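Local coordinates for lipoprotein (Burkholderia cenocepacia, PDB 4QHQ), which binds methionine between its two lobes and probably delivers it, as an NlpA-family lipoprotein, to an ABC transporter in the membrane, at residues V4-G9 and E13-V18; A100-P105 and L116-Q121; L140-N145 and L149-L154; I171-A176 and L181-D186; N199-R204 and K215-Y220. One frame throughout, in Å; residues are numbered along the deposited sequence.

Contact 1: residues V4-G9 and E13-V18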
# COMPACT_ATOMS: atom_id res chain seq x y z
N VAL A 4 -2.21 16.48 7.50
CA VAL A 4 -2.17 15.36 6.56
C VAL A 4 -1.73 14.11 7.28
O VAL A 4 -0.63 14.06 7.83
CB VAL A 4 -1.21 15.64 5.39
CG1 VAL A 4 -1.20 14.45 4.43
CG2 VAL A 4 -1.59 16.94 4.69
N GLY A 5 -2.60 13.10 7.29
CA GLY A 5 -2.27 11.82 7.89
C GLY A 5 -1.51 10.91 6.96
O GLY A 5 -1.84 10.78 5.78
N THR A 6 -0.50 10.23 7.49
CA THR A 6 0.23 9.28 6.68
C THR A 6 0.74 8.16 7.56
O THR A 6 0.58 8.22 8.78
CB THR A 6 1.37 9.95 5.90
OG1 THR A 6 1.77 9.08 4.83
CG2 THR A 6 2.55 10.26 6.80
N VAL A 7 1.30 7.12 6.95
CA VAL A 7 1.81 5.99 7.70
C VAL A 7 3.31 6.17 7.91
O VAL A 7 4.04 6.53 6.98
CB VAL A 7 1.49 4.67 6.99
CG1 VAL A 7 2.21 3.51 7.64
CG2 VAL A 7 -0.02 4.42 7.00
N ALA A 8 3.76 5.94 9.14
CA ALA A 8 5.19 6.02 9.46
C ALA A 8 5.99 5.16 8.50
O ALA A 8 5.56 4.06 8.14
CB ALA A 8 5.44 5.56 10.89
N GLY A 9 7.15 5.65 8.10
CA GLY A 9 7.96 4.94 7.12
C GLY A 9 8.19 5.78 5.89
O GLY A 9 8.25 7.01 5.98
N GLU A 13 8.51 9.94 5.33
CA GLU A 13 9.73 10.52 4.78
C GLU A 13 9.40 11.43 3.60
O GLU A 13 9.82 12.58 3.56
CB GLU A 13 10.71 9.43 4.35
CG GLU A 13 11.20 8.62 5.52
CD GLU A 13 12.24 7.60 5.15
OE1 GLU A 13 12.72 6.90 6.06
OE2 GLU A 13 12.58 7.51 3.96
N VAL A 14 8.63 10.92 2.64
CA VAL A 14 8.22 11.71 1.49
C VAL A 14 7.52 12.99 1.92
O VAL A 14 7.77 14.08 1.37
CB VAL A 14 7.28 10.91 0.55
CG1 VAL A 14 6.68 11.82 -0.54
CG2 VAL A 14 8.02 9.73 -0.05
N TRP A 15 6.68 12.87 2.93
CA TRP A 15 5.91 14.02 3.38
C TRP A 15 6.73 15.12 4.05
O TRP A 15 6.30 16.27 4.06
CB TRP A 15 4.70 13.60 4.22
CG TRP A 15 3.56 13.31 3.32
CD1 TRP A 15 3.23 12.10 2.76
CD2 TRP A 15 2.64 14.26 2.79
NE1 TRP A 15 2.14 12.25 1.93
CE2 TRP A 15 1.76 13.58 1.93
CE3 TRP A 15 2.48 15.63 2.96
CZ2 TRP A 15 0.72 14.21 1.26
CZ3 TRP A 15 1.44 16.27 2.30
CH2 TRP A 15 0.58 15.56 1.46
N GLN A 16 7.92 14.80 4.54
CA GLN A 16 8.83 15.84 5.00
C GLN A 16 9.24 16.73 3.82
O GLN A 16 9.34 17.95 3.96
CB GLN A 16 10.07 15.25 5.70
CG GLN A 16 9.78 14.25 6.81
CD GLN A 16 8.76 14.74 7.82
OE1 GLN A 16 8.91 15.80 8.42
NE2 GLN A 16 7.71 13.95 8.02
N VAL A 17 9.44 16.12 2.66
CA VAL A 17 9.75 16.89 1.46
C VAL A 17 8.52 17.68 1.00
O VAL A 17 8.62 18.86 0.67
CB VAL A 17 10.27 16.00 0.32
CG1 VAL A 17 10.66 16.85 -0.89
CG2 VAL A 17 11.46 15.17 0.80
N VAL A 18 7.36 17.02 0.98
CA VAL A 18 6.15 17.69 0.52
C VAL A 18 5.85 18.89 1.42
O VAL A 18 5.43 19.96 0.95
CB VAL A 18 4.94 16.75 0.52
CG1 VAL A 18 3.72 17.48 -0.04
CG2 VAL A 18 5.22 15.48 -0.29

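Contact 2: residues A100-P105 and L116-Q121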
# COMPACT_ATOMS: atom_id res chain seq x y z
N ALA A 100 4.26 -25.72 2.83
CA ALA A 100 4.94 -24.48 3.17
C ALA A 100 3.97 -23.48 3.78
O ALA A 100 2.82 -23.39 3.37
CB ALA A 100 5.59 -23.87 1.94
N LYS A 101 4.47 -22.72 4.75
CA LYS A 101 3.68 -21.68 5.41
C LYS A 101 3.90 -20.35 4.71
O LYS A 101 5.04 -19.92 4.57
CB LYS A 101 4.11 -21.54 6.86
CG LYS A 101 3.61 -22.61 7.81
CD LYS A 101 3.99 -22.29 9.25
CE LYS A 101 3.55 -20.88 9.66
NZ LYS A 101 3.96 -20.54 11.05
N LEU A 102 2.82 -19.71 4.28
CA LEU A 102 2.90 -18.36 3.73
C LEU A 102 2.07 -17.43 4.60
O LEU A 102 1.19 -17.87 5.34
CB LEU A 102 2.37 -18.31 2.30
CG LEU A 102 3.01 -19.20 1.25
CD1 LEU A 102 2.58 -18.78 -0.15
CD2 LEU A 102 4.51 -19.17 1.38
N ALA A 103 2.36 -16.14 4.51
CA ALA A 103 1.56 -15.14 5.19
C ALA A 103 1.22 -14.03 4.20
O ALA A 103 2.06 -13.64 3.38
CB ALA A 103 2.30 -14.60 6.40
N VAL A 104 -0.02 -13.58 4.26
CA VAL A 104 -0.49 -12.46 3.43
C VAL A 104 -1.27 -11.46 4.30
O VAL A 104 -1.71 -11.81 5.40
CB VAL A 104 -1.40 -12.95 2.27
CG1 VAL A 104 -0.64 -13.90 1.34
CG2 VAL A 104 -2.67 -13.60 2.79
N PRO A 105 -1.44 -10.21 3.81
CA PRO A 105 -2.28 -9.26 4.54
C PRO A 105 -3.72 -9.75 4.72
O PRO A 105 -4.19 -10.59 3.95
CB PRO A 105 -2.26 -8.02 3.64
CG PRO A 105 -0.98 -8.13 2.86
CD PRO A 105 -0.87 -9.61 2.59
N LEU A 116 -3.75 -12.62 -5.69
CA LEU A 116 -3.62 -12.48 -7.14
C LEU A 116 -2.16 -12.60 -7.57
O LEU A 116 -1.86 -13.24 -8.58
CB LEU A 116 -4.18 -11.14 -7.62
CG LEU A 116 -5.70 -10.99 -7.56
CD1 LEU A 116 -6.10 -9.58 -7.96
CD2 LEU A 116 -6.36 -12.00 -8.46
N LEU A 117 -1.25 -12.01 -6.81
CA LEU A 117 0.17 -12.13 -7.13
C LEU A 117 0.60 -13.59 -7.04
O LEU A 117 1.29 -14.09 -7.93
CB LEU A 117 1.03 -11.29 -6.19
CG LEU A 117 2.54 -11.39 -6.43
CD1 LEU A 117 2.92 -10.97 -7.84
CD2 LEU A 117 3.31 -10.59 -5.41
N LEU A 118 0.18 -14.27 -5.98
CA LEU A 118 0.51 -15.70 -5.85
C LEU A 118 -0.09 -16.51 -6.99
O LEU A 118 0.53 -17.48 -7.46
CB LEU A 118 0.04 -16.25 -4.49
CG LEU A 118 0.75 -15.72 -3.25
CD1 LEU A 118 0.16 -16.34 -1.99
CD2 LEU A 118 2.26 -15.96 -3.32
N GLN A 119 -1.26 -16.11 -7.46
CA GLN A 119 -1.89 -16.77 -8.60
C GLN A 119 -1.09 -16.50 -9.87
O GLN A 119 -0.82 -17.42 -10.64
CB GLN A 119 -3.33 -16.29 -8.78
CG GLN A 119 -4.02 -16.89 -10.00
CD GLN A 119 -5.51 -16.60 -10.05
OE1 GLN A 119 -6.33 -17.51 -9.95
NE2 GLN A 119 -5.87 -15.33 -10.21
N THR A 120 -0.70 -15.24 -10.06
CA THR A 120 0.14 -14.85 -11.20
C THR A 120 1.42 -15.69 -11.24
O THR A 120 1.86 -16.13 -12.31
CB THR A 120 0.49 -13.35 -11.15
OG1 THR A 120 -0.69 -12.57 -11.35
CG2 THR A 120 1.50 -13.00 -12.24
N GLN A 121 1.99 -15.94 -10.06
CA GLN A 121 3.23 -16.70 -9.96
C GLN A 121 3.02 -18.21 -10.05
O GLN A 121 3.97 -18.99 -9.98
CB GLN A 121 3.96 -16.33 -8.66
CG GLN A 121 4.41 -14.87 -8.58
CD GLN A 121 5.42 -14.52 -9.66
OE1 GLN A 121 6.33 -15.30 -9.95
NE2 GLN A 121 5.26 -13.35 -10.27

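Contact 3: residues L140-N145 and L149-L154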
# COMPACT_ATOMS: atom_id res chain seq x y z
N LEU A 140 -10.16 -18.81 1.57
CA LEU A 140 -11.26 -19.75 1.37
C LEU A 140 -11.70 -19.83 -0.09
O LEU A 140 -12.50 -20.68 -0.46
CB LEU A 140 -12.46 -19.37 2.25
CG LEU A 140 -12.22 -19.43 3.76
CD1 LEU A 140 -13.46 -19.00 4.53
CD2 LEU A 140 -11.77 -20.83 4.17
N ASP A 141 -11.15 -18.94 -0.92
CA ASP A 141 -11.49 -18.90 -2.34
C ASP A 141 -10.44 -19.58 -3.23
O ASP A 141 -10.53 -19.55 -4.45
CB ASP A 141 -11.70 -17.46 -2.79
CG ASP A 141 -12.85 -16.79 -2.07
OD1 ASP A 141 -13.95 -17.38 -2.06
OD2 ASP A 141 -12.64 -15.69 -1.51
N ILE A 142 -9.45 -20.20 -2.60
CA ILE A 142 -8.43 -20.93 -3.33
C ILE A 142 -9.01 -22.25 -3.87
O ILE A 142 -9.50 -23.07 -3.10
CB ILE A 142 -7.19 -21.16 -2.45
CG1 ILE A 142 -6.59 -19.80 -2.07
CG2 ILE A 142 -6.16 -22.03 -3.17
CD1 ILE A 142 -5.52 -19.87 -1.00
N ALA A 143 -8.96 -22.41 -5.19
CA ALA A 143 -9.50 -23.60 -5.85
C ALA A 143 -8.44 -24.67 -6.07
O ALA A 143 -8.71 -25.87 -5.96
CB ALA A 143 -10.13 -23.23 -7.19
N GLU A 144 -7.23 -24.23 -6.41
CA GLU A 144 -6.10 -25.13 -6.59
C GLU A 144 -4.95 -24.72 -5.68
O GLU A 144 -4.55 -23.56 -5.65
CB GLU A 144 -5.65 -25.13 -8.05
N ASN A 145 -4.44 -25.69 -4.93
CA ASN A 145 -3.31 -25.49 -4.03
C ASN A 145 -2.46 -26.76 -4.01
O ASN A 145 -2.49 -27.52 -3.04
CB ASN A 145 -3.82 -25.18 -2.62
CG ASN A 145 -2.74 -24.67 -1.69
OD1 ASN A 145 -1.55 -24.72 -2.00
ND2 ASN A 145 -3.15 -24.19 -0.52
N LEU A 149 -0.14 -25.47 0.55
CA LEU A 149 0.39 -24.34 1.31
C LEU A 149 -0.60 -23.97 2.40
O LEU A 149 -1.81 -24.07 2.21
CB LEU A 149 0.61 -23.14 0.40
CG LEU A 149 1.42 -23.43 -0.88
CD1 LEU A 149 1.41 -22.19 -1.77
CD2 LEU A 149 2.84 -23.87 -0.55
N LYS A 150 -0.06 -23.57 3.55
CA LYS A 150 -0.86 -23.08 4.66
C LYS A 150 -0.70 -21.57 4.71
O LYS A 150 0.35 -21.06 5.10
CB LYS A 150 -0.39 -23.69 5.98
N ILE A 151 -1.75 -20.86 4.32
CA ILE A 151 -1.66 -19.42 4.18
C ILE A 151 -2.31 -18.67 5.33
O ILE A 151 -3.53 -18.68 5.49
CB ILE A 151 -2.23 -18.97 2.83
CG1 ILE A 151 -1.53 -19.73 1.70
CG2 ILE A 151 -2.07 -17.47 2.66
CD1 ILE A 151 -2.01 -19.38 0.31
N SER A 152 -1.46 -18.04 6.14
CA SER A 152 -1.92 -17.23 7.26
C SER A 152 -2.32 -15.85 6.73
O SER A 152 -1.66 -15.30 5.84
CB SER A 152 -0.80 -17.06 8.29
OG SER A 152 -0.63 -18.23 9.07
N GLU A 153 -3.41 -15.31 7.28
CA GLU A 153 -3.86 -13.96 6.99
C GLU A 153 -3.61 -13.12 8.23
O GLU A 153 -4.22 -13.34 9.28
CB GLU A 153 -5.34 -13.98 6.66
CG GLU A 153 -5.67 -14.89 5.49
CD GLU A 153 -7.06 -15.49 5.60
OE1 GLU A 153 -7.30 -16.29 6.54
OE2 GLU A 153 -7.91 -15.19 4.74
N LEU A 154 -2.69 -12.16 8.11
CA LEU A 154 -2.25 -11.39 9.26
C LEU A 154 -2.36 -9.90 8.98
O LEU A 154 -2.46 -9.48 7.82
CB LEU A 154 -0.80 -11.73 9.60
CG LEU A 154 -0.47 -13.22 9.77
CD1 LEU A 154 1.01 -13.42 10.02
CD2 LEU A 154 -1.30 -13.81 10.89

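Contact 4: residues I171-A176 and L181-D186. With MET (methionine), chain B.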
# COMPACT_ATOMS: atom_id res chain seq x y z
N ILE A 171 4.30 -8.80 1.33
CA ILE A 171 4.39 -7.65 2.24
C ILE A 171 4.33 -6.34 1.49
O ILE A 171 5.08 -6.13 0.54
CB ILE A 171 5.70 -7.68 3.07
CG1 ILE A 171 5.88 -9.03 3.77
CG2 ILE A 171 5.73 -6.54 4.10
CD1 ILE A 171 7.14 -9.10 4.63
N ASN A 172 3.40 -5.48 1.90
CA ASN A 172 3.30 -4.12 1.34
C ASN A 172 4.62 -3.38 1.42
O ASN A 172 5.33 -3.44 2.41
CB ASN A 172 2.22 -3.31 2.04
CG ASN A 172 0.82 -3.83 1.77
OD1 ASN A 172 0.15 -3.40 0.81
ND2 ASN A 172 0.37 -4.73 2.61
N THR A 173 4.95 -2.67 0.35
CA THR A 173 6.25 -2.04 0.24
C THR A 173 6.56 -1.05 1.37
O THR A 173 7.69 -1.00 1.83
CB THR A 173 6.42 -1.45 -1.17
OG1 THR A 173 6.59 -2.53 -2.09
CG2 THR A 173 7.62 -0.52 -1.24
N ASN A 174 5.58 -0.28 1.84
CA ASN A 174 5.86 0.67 2.93
C ASN A 174 6.38 -0.05 4.17
O ASN A 174 7.33 0.40 4.81
CB ASN A 174 4.65 1.55 3.25
CG ASN A 174 3.47 0.77 3.77
OD1 ASN A 174 2.78 0.08 3.02
ND2 ASN A 174 3.25 0.86 5.08
N TYR A 175 5.77 -1.19 4.49
CA TYR A 175 6.20 -1.97 5.64
C TYR A 175 7.52 -2.71 5.38
O TYR A 175 8.36 -2.82 6.28
CB TYR A 175 5.12 -2.97 6.06
CG TYR A 175 3.86 -2.30 6.59
CD1 TYR A 175 3.94 -1.35 7.61
CD2 TYR A 175 2.62 -2.63 6.09
CE1 TYR A 175 2.79 -0.75 8.10
CE2 TYR A 175 1.47 -2.02 6.57
CZ TYR A 175 1.57 -1.10 7.57
OH TYR A 175 0.44 -0.48 8.08
N ALA A 176 7.69 -3.21 4.16
CA ALA A 176 8.94 -3.89 3.79
C ALA A 176 10.11 -2.93 3.92
O ALA A 176 11.12 -3.25 4.55
CB ALA A 176 8.85 -4.45 2.38
N LEU A 181 13.85 -4.18 4.30
CA LEU A 181 13.81 -5.03 3.12
C LEU A 181 13.77 -4.12 1.90
O LEU A 181 13.11 -3.08 1.92
CB LEU A 181 12.58 -5.93 3.14
CG LEU A 181 12.43 -6.85 4.35
CD1 LEU A 181 11.01 -7.39 4.45
CD2 LEU A 181 13.45 -7.99 4.28
N GLN A 182 14.49 -4.48 0.85
CA GLN A 182 14.45 -3.70 -0.38
C GLN A 182 13.74 -4.50 -1.46
O GLN A 182 14.24 -5.53 -1.91
CB GLN A 182 15.86 -3.32 -0.83
CG GLN A 182 15.94 -2.73 -2.24
CD GLN A 182 14.99 -1.56 -2.45
OE1 GLN A 182 14.21 -1.54 -3.41
NE2 GLN A 182 15.05 -0.57 -1.56
N PRO A 183 12.55 -4.04 -1.87
CA PRO A 183 11.74 -4.75 -2.86
C PRO A 183 12.46 -5.06 -4.18
O PRO A 183 12.15 -6.08 -4.80
CB PRO A 183 10.57 -3.79 -3.09
CG PRO A 183 10.43 -3.10 -1.78
CD PRO A 183 11.84 -2.85 -1.35
N THR A 184 13.40 -4.22 -4.58
CA THR A 184 14.10 -4.42 -5.85
C THR A 184 15.29 -5.37 -5.73
O THR A 184 15.89 -5.73 -6.74
CB THR A 184 14.60 -3.08 -6.45
OG1 THR A 184 15.54 -2.47 -5.55
CG2 THR A 184 13.43 -2.14 -6.69
N LYS A 185 15.63 -5.77 -4.51
CA LYS A 185 16.78 -6.63 -4.28
C LYS A 185 16.44 -7.89 -3.48
O LYS A 185 16.98 -8.97 -3.75
CB LYS A 185 17.89 -5.86 -3.57
N ASP A 186 15.55 -7.76 -2.50
CA ASP A 186 15.27 -8.87 -1.59
C ASP A 186 14.06 -9.71 -1.98
O ASP A 186 13.96 -10.88 -1.59
CB ASP A 186 15.07 -8.36 -0.15
CG ASP A 186 16.31 -7.70 0.42
OD1 ASP A 186 17.44 -8.18 0.15
OD2 ASP A 186 16.16 -6.70 1.15
N MET B . 1.49 1.99 0.33
CA MET B . 0.70 0.76 0.33
C MET B . 0.87 -0.00 -0.96
O MET B . 0.91 0.62 -2.02
CB MET B . -0.78 1.11 0.56
CG MET B . -1.71 -0.12 0.64
SD MET B . -3.44 0.34 0.84
CE MET B . -3.43 1.05 2.49
OXT MET B . 1.01 -1.24 -0.96

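Contact 5: residues N199-R204 and K215-Y220. With MET (methionine), chain B.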
# COMPACT_ATOMS: atom_id res chain seq x y z
N ASN A 199 -1.00 4.76 -5.29
CA ASN A 199 -1.43 5.38 -4.05
C ASN A 199 -1.96 6.79 -4.35
O ASN A 199 -1.76 7.32 -5.45
CB ASN A 199 -0.28 5.43 -3.04
CG ASN A 199 -0.02 4.09 -2.38
OD1 ASN A 199 0.39 4.06 -1.23
ND2 ASN A 199 -0.24 2.98 -3.10
N LEU A 200 -2.61 7.41 -3.37
CA LEU A 200 -3.34 8.64 -3.64
C LEU A 200 -3.44 9.52 -2.39
O LEU A 200 -3.26 9.08 -1.25
CB LEU A 200 -4.73 8.30 -4.18
CG LEU A 200 -5.65 7.42 -3.31
CD1 LEU A 200 -6.45 8.22 -2.28
CD2 LEU A 200 -6.62 6.62 -4.13
N ILE A 201 -3.72 10.79 -2.64
CA ILE A 201 -4.10 11.71 -1.56
C ILE A 201 -5.62 11.75 -1.48
O ILE A 201 -6.29 11.96 -2.49
CB ILE A 201 -3.56 13.13 -1.81
CG1 ILE A 201 -2.03 13.11 -1.76
CG2 ILE A 201 -4.12 14.11 -0.76
CD1 ILE A 201 -1.39 14.40 -2.23
N ALA A 202 -6.16 11.52 -0.29
CA ALA A 202 -7.61 11.52 -0.08
C ALA A 202 -8.02 12.73 0.73
O ALA A 202 -7.31 13.17 1.64
CB ALA A 202 -8.06 10.25 0.63
N VAL A 203 -9.20 13.27 0.40
CA VAL A 203 -9.80 14.37 1.15
C VAL A 203 -11.29 14.11 1.31
O VAL A 203 -11.86 13.25 0.64
CB VAL A 203 -9.61 15.73 0.45
CG1 VAL A 203 -8.13 16.06 0.31
CG2 VAL A 203 -10.32 15.75 -0.91
N ARG A 204 -11.93 14.84 2.22
CA ARG A 204 -13.38 14.74 2.32
C ARG A 204 -14.01 15.25 1.03
O ARG A 204 -13.54 16.23 0.45
CB ARG A 204 -13.90 15.53 3.52
CG ARG A 204 -13.55 14.90 4.85
CD ARG A 204 -14.12 15.70 6.02
NE ARG A 204 -13.59 17.06 6.06
CZ ARG A 204 -12.43 17.38 6.63
NH1 ARG A 204 -11.71 16.44 7.23
NH2 ARG A 204 -11.99 18.63 6.62
N LYS A 215 -3.47 22.91 -4.50
CA LYS A 215 -2.15 23.39 -4.10
C LYS A 215 -1.36 22.28 -3.39
O LYS A 215 -0.17 22.10 -3.66
CB LYS A 215 -2.27 24.65 -3.23
CG LYS A 215 -2.91 25.81 -3.98
CD LYS A 215 -3.11 27.02 -3.10
CE LYS A 215 -1.78 27.64 -2.72
NZ LYS A 215 -1.01 28.13 -3.90
N LEU A 216 -2.02 21.53 -2.50
CA LEU A 216 -1.38 20.42 -1.81
C LEU A 216 -0.92 19.35 -2.79
O LEU A 216 0.20 18.85 -2.70
CB LEU A 216 -2.33 19.82 -0.78
CG LEU A 216 -1.74 18.76 0.16
CD1 LEU A 216 -0.61 19.34 1.00
CD2 LEU A 216 -2.81 18.13 1.03
N VAL A 217 -1.80 19.00 -3.74
CA VAL A 217 -1.48 17.98 -4.73
C VAL A 217 -0.32 18.45 -5.60
O VAL A 217 0.55 17.67 -5.95
CB VAL A 217 -2.72 17.61 -5.57
CG1 VAL A 217 -2.35 16.71 -6.74
CG2 VAL A 217 -3.77 16.94 -4.69
N LYS A 218 -0.28 19.75 -5.89
CA LYS A 218 0.82 20.34 -6.67
C LYS A 218 2.15 20.20 -5.93
O LYS A 218 3.19 19.88 -6.53
CB LYS A 218 0.54 21.82 -6.99
N ALA A 219 2.11 20.43 -4.62
CA ALA A 219 3.29 20.27 -3.77
C ALA A 219 3.80 18.83 -3.77
O ALA A 219 5.00 18.61 -3.78
CB ALA A 219 2.99 20.71 -2.34
N TYR A 220 2.88 17.87 -3.76
CA TYR A 220 3.29 16.48 -3.78
C TYR A 220 3.83 16.14 -5.16
O TYR A 220 4.89 15.52 -5.30
CB TYR A 220 2.13 15.55 -3.43
CG TYR A 220 2.61 14.15 -3.08
CD1 TYR A 220 3.17 13.31 -4.04
CD2 TYR A 220 2.52 13.69 -1.77
CE1 TYR A 220 3.62 12.03 -3.71
CE2 TYR A 220 2.97 12.42 -1.43
CZ TYR A 220 3.51 11.61 -2.40
OH TYR A 220 3.95 10.35 -2.06
N MET B . 1.49 1.99 0.33
CA MET B . 0.70 0.76 0.33
C MET B . 0.87 -0.00 -0.96
O MET B . 0.91 0.62 -2.02
CB MET B . -0.78 1.11 0.56
CG MET B . -1.71 -0.12 0.64
SD MET B . -3.44 0.34 0.84
CE MET B . -3.43 1.05 2.49
OXT MET B . 1.01 -1.24 -0.96

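Contact 1: residues V4-G9 and E13-V18
Trp15 lays its indole against Val4 and Thr6 where helix 10-26 packs on strand 2-7, the first two elements of a beta-alpha-beta unit completed by strand 30-35. Val4 approaches the indole over one face. Its CG1 stands 3.7 Å from the centroid of the six-membered ring of Trp15 and only 12° off the ring normal, a CH-pi contact, and the two side chains cross at about a right angle. This methyl extends opposite the backbone N of Val4, which drops it onto the benzo ring; the other methyl, CG2, reaches only the outer rim, 3.9 Å from Trp15 CZ3. The opposite face of the indole is taken by the helix itself, since Val18 CB lies 3.6 Å above the plane, so the ring is sandwiched between strand and helix.

At the pyrrole end Thr6 comes in obliquely, its OG1 3.9 Å from Trp15 CD1. That distance is packing: the hydroxyl is hydrogen-bonded to Ser54 O, and Trp15 NE1 to Ser54 OG, so strand 52-57 serves the polar atoms of both residues and helps fix the rotation of the indole. Leu216 and Tyr220 of helix 211-220 close in around the same tryptophan.

Gly9 is the N-cap residue of the helix, and its backbone angles suit a residue without a side chain. Its carbonyl receives the amide of Glu13 almost head-on, with Glu13 N to Gly9 O at 3.0 Å and an N-H...O angle of 163°, while Glu13 CG rests 3.4 Å from Gly9 O.

Contact 2: residues A100-P105 and L116-Q121
Leu118 meets Leu102 tip to tip, CD1 of one against CD1 of the other at 3.9 Å, and this is the closest approach between strand 101-105 and the last turns of helix 108-120. The same Leu118 CD1 also lies 4.2 Å from Val104 CG1, so a single helix methyl serves two strand residues. Leu102 and Val104 are two apart on the strand and send their CB atoms to the same side, toward the helix. Leu118 reaches them as an extended arm: chi1 is -67° and chi2 179°, which extends CD1 away from the helix backbone. The backbones accordingly stand well apart, with 9.9 Å between the CA atoms of Val104 and Leu118.

Around this apolar trio the next shell is apolar too. Val170 of strand 168-171 touches both Val104 and Leu118, Ala168 lies against Leu102, and Ile151 packs on Val104 from the other neighbouring strand. Backbone hydrogen bonds from Leu102 to Lys150 and Ser152, and from Ala103 to Ala168, hold strand 101-105 between these two parallel neighbours. A helix laid over a parallel part of a mixed sheet through aliphatic side chains meeting end to end is the alpha/beta layering of a periplasmic-binding-protein lobe.

Contact 3: residues L140-N145 and L149-L154
The short turn that leads from strand 142-144 into strand 150-154 is bridged by the amide of Asn145, which bonds to both backbone polar atoms of Leu149. Asn145 OD1 accepts from Leu149 N at 3.0 Å, and Asn145 ND2 donates to Leu149 O, also at 3.0 Å. Neither bond is straight. The donor N of Leu149 stands above the carbonyl plane of OD1, 38° out of it, and the N-H...O angle is 149°; the ND2 bond bends further, to 143°. The amide thus sits tilted across the backbone of Leu149 instead of lying flush with it. CG of Asn145 lies opposite its own backbone N and points across the turn, and Leu149 CG comes within 3.4 Å of Asn145 OD1.

Strand 142-144 belongs to a small two-stranded antiparallel sheet with 125-126, where Ala143 and Glu144 both face Lys125 in a classic beta bulge. Strand 150-154, by contrast, is an edge strand of the five-stranded mixed sheet, beside 101-105. An apolar touch joins the two sheets, the delta methyls of Ile142 and Ile151 meeting at 3.8 Å between their CD1 atoms. Leu126 lies against Ile142, and Val139 and Val104 pack on Ile151.

Contact 4: residues I171-A176 and L181-D186
Leu181 folds back over Ala176, starting at its own backbone, where Leu181 N donates to Ala176 O at 2.9 Å with an N-H...O angle of 151°. Following the side chain outward, Leu181 CB lies 3.4 Å from Ala176 O and 4.1 Å from Ala176 CB. Leu181 CG, beside its own backbone N, keeps 3.8 Å from Ala176 O. At the tip Leu181 CD1 passes 4.1 Å from Ala176 CA and ends 4.2 Å from Ile171 CD1, so the leucine spans from the helix to the end of strand 168-171.

This is the return of the chain after the short helix 173-178, whose start lies by the methionine pocket in the cleft of the binding protein: Asn172, at the N-cap position, and Asn174 in the first turn both approach the ligand. Asn174 OD1 is hydrogen-bonded to Tyr38 OH. Farther along, Pro183 CG reaches the helix start, 3.9 Å from Thr173 CG2. The turn beyond is braced from within by Gln182, whose OE1 accepts from Thr184 N and Thr184 OG1 on opposite faces of its amide plane, while Asp186 OD2 accepts from the backbone N of Gln182. Tyr86 packs against Ile171, Ala176, Leu181 and Pro183 alike.

Contact 5: residues N199-R204 and K215-Y220
The phenol ring of Tyr220 is reached obliquely by Ile201, near the root of the ring: CD1 of Ile201 is 3.9 Å from Tyr220 CB and 4.0 Å from Tyr220 CD2. The tyrosine ring meets the indole of Trp15 from helix 10-26 with planes about 60° apart, and Val14 and Val18 of that helix press on it as well. Tyr220 chi1 of -164° swings the ring away from its own backbone N and toward the sheet. One turn earlier, Val217 touches the same isoleucine methyl, with CG2 4.3 Å from Ile201 CD1, so one methyl touches two helix residues.

The amide of Asn199, at the cleft, grips the ligand with both of its polar atoms. Asn199 OD1 accepts from the amino N of methionine at 2.8 Å, and Asn199 ND2 donates to the ligand carboxylate O at 2.8 Å with an N-H...O angle of 159°. The two bonds together fix the turn of the amide and read the amino and carboxylate ends of the amino acid at once. Backbone bonds tie Asn199 to Thr78 and Tyr79, and Arg113 from the other lobe adds a further bond to the ligand. This puts Asn199 in the interlobe cleft, the place where periplasmic binding proteins hold their ligand, on a sheet backed by helix 211-220.

In the fold
Contacts 1 and 5 share one lobe: both pack helices onto the six-stranded sheet, and they touch through Trp15, Val14 and Val18 against Tyr220, so their aromatic and aliphatic packing forms a continuous core. Contacts 2 and 3 share the five-stranded sheet of the other lobe, where strands 101-105 and 150-154 are neighbours; contact 2 is buried and purely apolar, whereas contact 3, nearer the surface, relies on side-chain to backbone hydrogen bonds. The centres of contacts 3 and 5 lie 36 Å apart. Contact 4 lies nearest the chain's centre and borders the methionine, while contact 5 hydrogen-bonds it through Asn199.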